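Local structure of glutamine amidotransferase subunit pdxT (Thermus thermophilus, 2YWD) at residues A84-A88 with Q97-G101; V102-W106 with F141-G145. The protein probably hydrolyses glutamine to glutamate and ammonia, which is passed to the PdxS subunit for the synthesis of pyridoxal 5'-phosphate. The contacts are given in a common frame with arbitrary orientation. Numbering follows the deposited sequence.

Contact 1. Residues A84-A88 with Q97-G101; sequences AIWLA and QPRLG
The last turn of helix 82-87 ends against a loop, extended over Q97-R99 and turning at L100 (phi/psi -74/-51) and G101 (69/30), with CA atoms 4.7 Å apart at W86/R99 and 4.5 Å at A88/G101. A88 leaves helical geometry (-60/134). W86 O is the shared acceptor, taking L100 N at 2.8 Å and G101 N at 3.3 Å. R99 (chi1 p) folds back, NH1 donating to Q97 O at 2.7 Å and NH2 to K89 O. L100 O accepts from R67 and G101 O from K89 NZ; P98 O is buried without a partner. The Q97 side chain passes I85 CG2 (Q97 NE2 3.8 Å) and ends in hydrogen bonds to R109 (OE1) and S50 (NE2), both predicted to bind glutamine. The W86 indole (chi1 t) receives L100 CB 3.7 Å from its six-membered ring centroid, a CH-pi contact. The loop, lying against helix 50-59 and strand 90-91, closes through W86 O over the helix that follows predicted nucleophile C81; the helix end packs on strand 103-108.

Contact 2. Residues V102-W106 with F141-G145; sequences VLEAW and FRRLG
Strands 103-106 and 141-144 pair antiparallel but strongly twisted, their axes 4.6 Å apart at closest with 128° between directions. A105/L144 is a non-hydrogen-bonded pair (CA-CA 4.4 Å), W106/R143 a hydrogen-bonded one (5.0 Å). W106 N donates to R143 O at 2.8 Å; W106 O accepts R142 N at 2.7 Å. G145 N reaches E104 O at 2.8 Å, beside the inverse gamma turn centred on E104; a CB on G145 would clash with E104 CB. On one face W106 (chi1 m, chi2 41°) lays its indole over R143, whose m, t, m chain brings CZ 3.9 Å from the six-membered ring centroid, a cation-pi interaction. R142 (m, m, t) leads off to a salt bridge with E108. On the other face A105 CB meets L144 CD2 (m, t) at 3.6 Å. A105 CB also lies at the F141 ring edge (chi1 m), and L103 CD2 (t, p) is 4.3 Å from F141 CE1. With R142, near-helical in phi/psi (-76/-46), and R143 both opposite W106, this is a classic beta bulge in a small mixed sheet of the glutaminase fold.

How the contacts relate
Contact 1 is largely buried, whereas contact 2 is half surface: its W106 and arginines are exposed, and F141, L103 and A105 are buried. The two follow in series, since 97-101 runs directly into 102-106, and they touch. L87 O probably accepts a hydrogen bond from L103 N at 2.9 Å, A88 CB packs on A105 O at 3.9 Å, and A84 CB meets F141 CZ at 4.2 Å, so helix 82-87 borders both. Their tryptophans differ with place: W86 makes a CH-pi contact with an aliphatic carbon inside, W106 a cation-pi interaction with a guanidinium outside. Backbone bonding differs too, a helix end closed by a loop in contact 1, paired strands in contact 2.

Contact 1. Residues A84-A88 with Q97-G101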
loop_
_atom_site.group_PDB
_atom_site.type_symbol
_atom_site.label_atom_id
_atom_site.label_comp_id
_atom_site.label_asym_id
_atom_site.label_seq_id
_atom_site.Cartn_x
_atom_site.Cartn_y
_atom_site.Cartn_z
ATOM N N ALA A 84 2.099 3.123 0.425
ATOM C CA ALA A 84 3.089 2.683 1.410
ATOM C C ALA A 84 3.565 3.893 2.210
ATOM O O ALA A 84 3.779 3.815 3.423
ATOM C CB ALA A 84 4.276 2.013 0.712
ATOM N N ILE A 85 3.737 5.012 1.518
ATOM C CA ILE A 85 4.165 6.247 2.163
ATOM C C ILE A 85 3.091 6.701 3.157
ATOM O O ILE A 85 3.396 7.087 4.287
ATOM C CB ILE A 85 4.399 7.350 1.108
ATOM C CG1 ILE A 85 5.595 6.972 0.226
ATOM C CG2 ILE A 85 4.646 8.687 1.791
ATOM C CD1 ILE A 85 5.695 7.793 -1.056
ATOM N N TRP A 86 1.833 6.642 2.726
ATOM C CA TRP A 86 0.696 7.040 3.561
ATOM C C TRP A 86 0.625 6.223 4.849
ATOM O O TRP A 86 0.245 6.738 5.903
ATOM C CB TRP A 86 -0.609 6.858 2.776
ATOM C CG TRP A 86 -1.817 7.408 3.459
ATOM C CD1 TRP A 86 -2.098 8.726 3.696
ATOM C CD2 TRP A 86 -2.929 6.661 3.974
ATOM N NE1 TRP A 86 -3.317 8.845 4.323
ATOM C CE2 TRP A 86 -3.848 7.593 4.505
ATOM C CE3 TRP A 86 -3.237 5.294 4.036
ATOM C CZ2 TRP A 86 -5.060 7.202 5.092
ATOM C CZ3 TRP A 86 -4.443 4.904 4.623
ATOM C CH2 TRP A 86 -5.338 5.858 5.143
ATOM N N LEU A 87 0.990 4.948 4.762
ATOM C CA LEU A 87 0.953 4.059 5.922
ATOM C C LEU A 87 2.086 4.283 6.927
ATOM O O LEU A 87 1.921 4.033 8.120
ATOM C CB LEU A 87 0.988 2.595 5.460
ATOM C CG LEU A 87 -0.200 2.052 4.661
ATOM C CD1 LEU A 87 0.159 0.698 4.046
ATOM C CD2 LEU A 87 -1.407 1.920 5.574
ATOM N N ALA A 88 3.227 4.761 6.441
ATOM C CA ALA A 88 4.408 4.974 7.279
ATOM C C ALA A 88 4.253 5.944 8.445
ATOM O O ALA A 88 3.719 7.044 8.298
ATOM C CB ALA A 88 5.580 5.412 6.408
ATOM N N GLN A 97 3.857 15.649 6.996
ATOM C CA GLN A 97 3.033 15.241 5.863
ATOM C C GLN A 97 1.831 14.428 6.337
ATOM O O GLN A 97 1.980 13.451 7.076
ATOM C CB GLN A 97 3.843 14.408 4.865
ATOM C CG GLN A 97 3.045 14.027 3.615
ATOM C CD GLN A 97 3.906 13.410 2.530
ATOM O OE1 GLN A 97 4.977 13.924 2.207
ATOM N NE2 GLN A 97 3.434 12.314 1.949
ATOM N N PRO A 98 0.618 14.826 5.920
ATOM C CA PRO A 98 -0.606 14.118 6.312
ATOM C C PRO A 98 -0.496 12.642 5.938
ATOM O O PRO A 98 -0.180 12.315 4.795
ATOM C CB PRO A 98 -1.689 14.832 5.508
ATOM C CG PRO A 98 -1.152 16.232 5.386
ATOM C CD PRO A 98 0.306 15.996 5.079
ATOM N N ARG A 99 -0.751 11.758 6.899
ATOM C CA ARG A 99 -0.661 10.323 6.650
ATOM C C ARG A 99 -1.322 9.533 7.768
ATOM O O ARG A 99 -1.622 10.089 8.825
ATOM C CB ARG A 99 0.806 9.912 6.549
ATOM C CG ARG A 99 1.598 10.186 7.819
ATOM C CD ARG A 99 3.070 9.871 7.617
ATOM N NE ARG A 99 3.864 10.073 8.826
ATOM C CZ ARG A 99 4.251 11.258 9.285
ATOM N NH1 ARG A 99 3.919 12.369 8.638
ATOM N NH2 ARG A 99 4.983 11.332 10.392
ATOM N N LEU A 100 -1.546 8.241 7.530
ATOM C CA LEU A 100 -2.156 7.370 8.533
ATOM C C LEU A 100 -1.121 7.069 9.615
ATOM O O LEU A 100 -1.400 7.207 10.806
ATOM C CB LEU A 100 -2.639 6.058 7.897
ATOM C CG LEU A 100 -3.225 5.033 8.875
ATOM C CD1 LEU A 100 -4.415 5.643 9.618
ATOM C CD2 LEU A 100 -3.654 3.786 8.111
ATOM N N GLY A 101 0.065 6.640 9.186
ATOM C CA GLY A 101 1.150 6.364 10.111
ATOM C C GLY A 101 1.035 5.174 11.046
ATOM O O GLY A 101 1.597 5.200 12.139
#

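Contact 2. Residues V102-W106 with F141-G145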
loop_
_atom_site.group_PDB
_atom_site.type_symbol
_atom_site.label_atom_id
_atom_site.label_comp_id
_atom_site.label_asym_id
_atom_site.label_seq_id
_atom_site.Cartn_x
_atom_site.Cartn_y
_atom_site.Cartn_z
ATOM N N VAL A 102 0.332 4.126 10.632
ATOM C CA VAL A 102 0.175 2.950 11.482
ATOM C C VAL A 102 1.344 1.972 11.338
ATOM O O VAL A 102 1.675 1.243 12.275
ATOM C CB VAL A 102 -1.152 2.207 11.165
ATOM C CG1 VAL A 102 -1.139 1.687 9.737
ATOM C CG2 VAL A 102 -1.361 1.066 12.149
ATOM N N LEU A 103 1.973 1.961 10.167
ATOM C CA LEU A 103 3.097 1.063 9.917
ATOM C C LEU A 103 4.379 1.575 10.576
ATOM O O LEU A 103 4.806 2.702 10.325
ATOM C CB LEU A 103 3.314 0.917 8.409
ATOM C CG LEU A 103 4.494 0.057 7.954
ATOM C CD1 LEU A 103 4.249 -1.391 8.345
ATOM C CD2 LEU A 103 4.669 0.186 6.446
ATOM N N GLU A 104 4.986 0.747 11.424
ATOM C CA GLU A 104 6.223 1.123 12.103
ATOM C C GLU A 104 7.375 1.095 11.115
ATOM O O GLU A 104 8.120 0.121 11.039
ATOM C CB GLU A 104 6.526 0.162 13.255
ATOM C CG GLU A 104 5.594 0.282 14.450
ATOM C CD GLU A 104 5.648 1.649 15.108
ATOM O OE1 GLU A 104 6.746 2.241 15.180
ATOM O OE2 GLU A 104 4.590 2.122 15.570
ATOM N N ALA A 105 7.521 2.173 10.356
ATOM C CA ALA A 105 8.581 2.249 9.371
ATOM C C ALA A 105 8.944 3.687 9.046
ATOM O O ALA A 105 8.135 4.594 9.218
ATOM C CB ALA A 105 8.153 1.527 8.099
ATOM N N TRP A 106 10.180 3.877 8.595
ATOM C CA TRP A 106 10.689 5.179 8.183
ATOM C C TRP A 106 10.809 5.053 6.673
ATOM O O TRP A 106 11.567 4.218 6.184
ATOM C CB TRP A 106 12.078 5.429 8.773
ATOM C CG TRP A 106 12.080 5.935 10.181
ATOM C CD1 TRP A 106 11.274 5.532 11.204
ATOM C CD2 TRP A 106 12.967 6.916 10.731
ATOM N NE1 TRP A 106 11.604 6.200 12.362
ATOM C CE2 TRP A 106 12.640 7.056 12.097
ATOM C CE3 TRP A 106 14.010 7.688 10.200
ATOM C CZ2 TRP A 106 13.320 7.938 12.943
ATOM C CZ3 TRP A 106 14.688 8.566 11.042
ATOM C CH2 TRP A 106 14.337 8.683 12.400
ATOM N N PHE A 141 12.299 2.045 2.031
ATOM C CA PHE A 141 12.016 1.725 3.423
ATOM C C PHE A 141 13.365 1.854 4.131
ATOM O O PHE A 141 14.201 0.959 4.033
ATOM C CB PHE A 141 11.503 0.288 3.545
ATOM C CG PHE A 141 10.091 0.099 3.065
ATOM C CD1 PHE A 141 9.019 0.573 3.815
ATOM C CD2 PHE A 141 9.830 -0.577 1.875
ATOM C CE1 PHE A 141 7.704 0.376 3.392
ATOM C CE2 PHE A 141 8.517 -0.780 1.441
ATOM C CZ PHE A 141 7.454 -0.303 2.201
ATOM N N ARG A 142 13.576 2.964 4.835
ATOM C CA ARG A 142 14.847 3.196 5.519
ATOM C C ARG A 142 15.027 2.401 6.811
ATOM O O ARG A 142 16.092 1.814 7.040
ATOM C CB ARG A 142 15.031 4.692 5.791
ATOM C CG ARG A 142 15.225 5.537 4.528
ATOM C CD ARG A 142 16.494 5.137 3.776
ATOM N NE ARG A 142 16.826 6.095 2.723
ATOM C CZ ARG A 142 17.874 5.992 1.913
ATOM N NH1 ARG A 142 18.709 4.962 2.026
ATOM N NH2 ARG A 142 18.093 6.923 0.991
ATOM N N ARG A 143 14.006 2.389 7.659
ATOM C CA ARG A 143 14.077 1.636 8.911
ATOM C C ARG A 143 12.743 0.961 9.170
ATOM O O ARG A 143 11.697 1.477 8.775
ATOM C CB ARG A 143 14.412 2.548 10.092
ATOM C CG ARG A 143 15.678 3.365 9.915
ATOM C CD ARG A 143 16.246 3.799 11.258
ATOM N NE ARG A 143 15.247 4.437 12.110
ATOM C CZ ARG A 143 15.492 4.878 13.341
ATOM N NH1 ARG A 143 16.706 4.753 13.862
ATOM N NH2 ARG A 143 14.525 5.441 14.054
ATOM N N LEU A 144 12.785 -0.189 9.837
ATOM C CA LEU A 144 11.574 -0.939 10.149
ATOM C C LEU A 144 11.525 -1.305 11.628
ATOM O O LEU A 144 12.544 -1.659 12.219
ATOM C CB LEU A 144 11.519 -2.220 9.311
ATOM C CG LEU A 144 11.571 -2.044 7.790
ATOM C CD1 LEU A 144 11.564 -3.410 7.115
ATOM C CD2 LEU A 144 10.382 -1.212 7.326
ATOM N N GLY A 145 10.337 -1.219 12.219
ATOM C CA GLY A 145 10.183 -1.561 13.621
ATOM C C GLY A 145 10.352 -3.055 13.828
ATOM O O GLY A 145 10.304 -3.830 12.870
#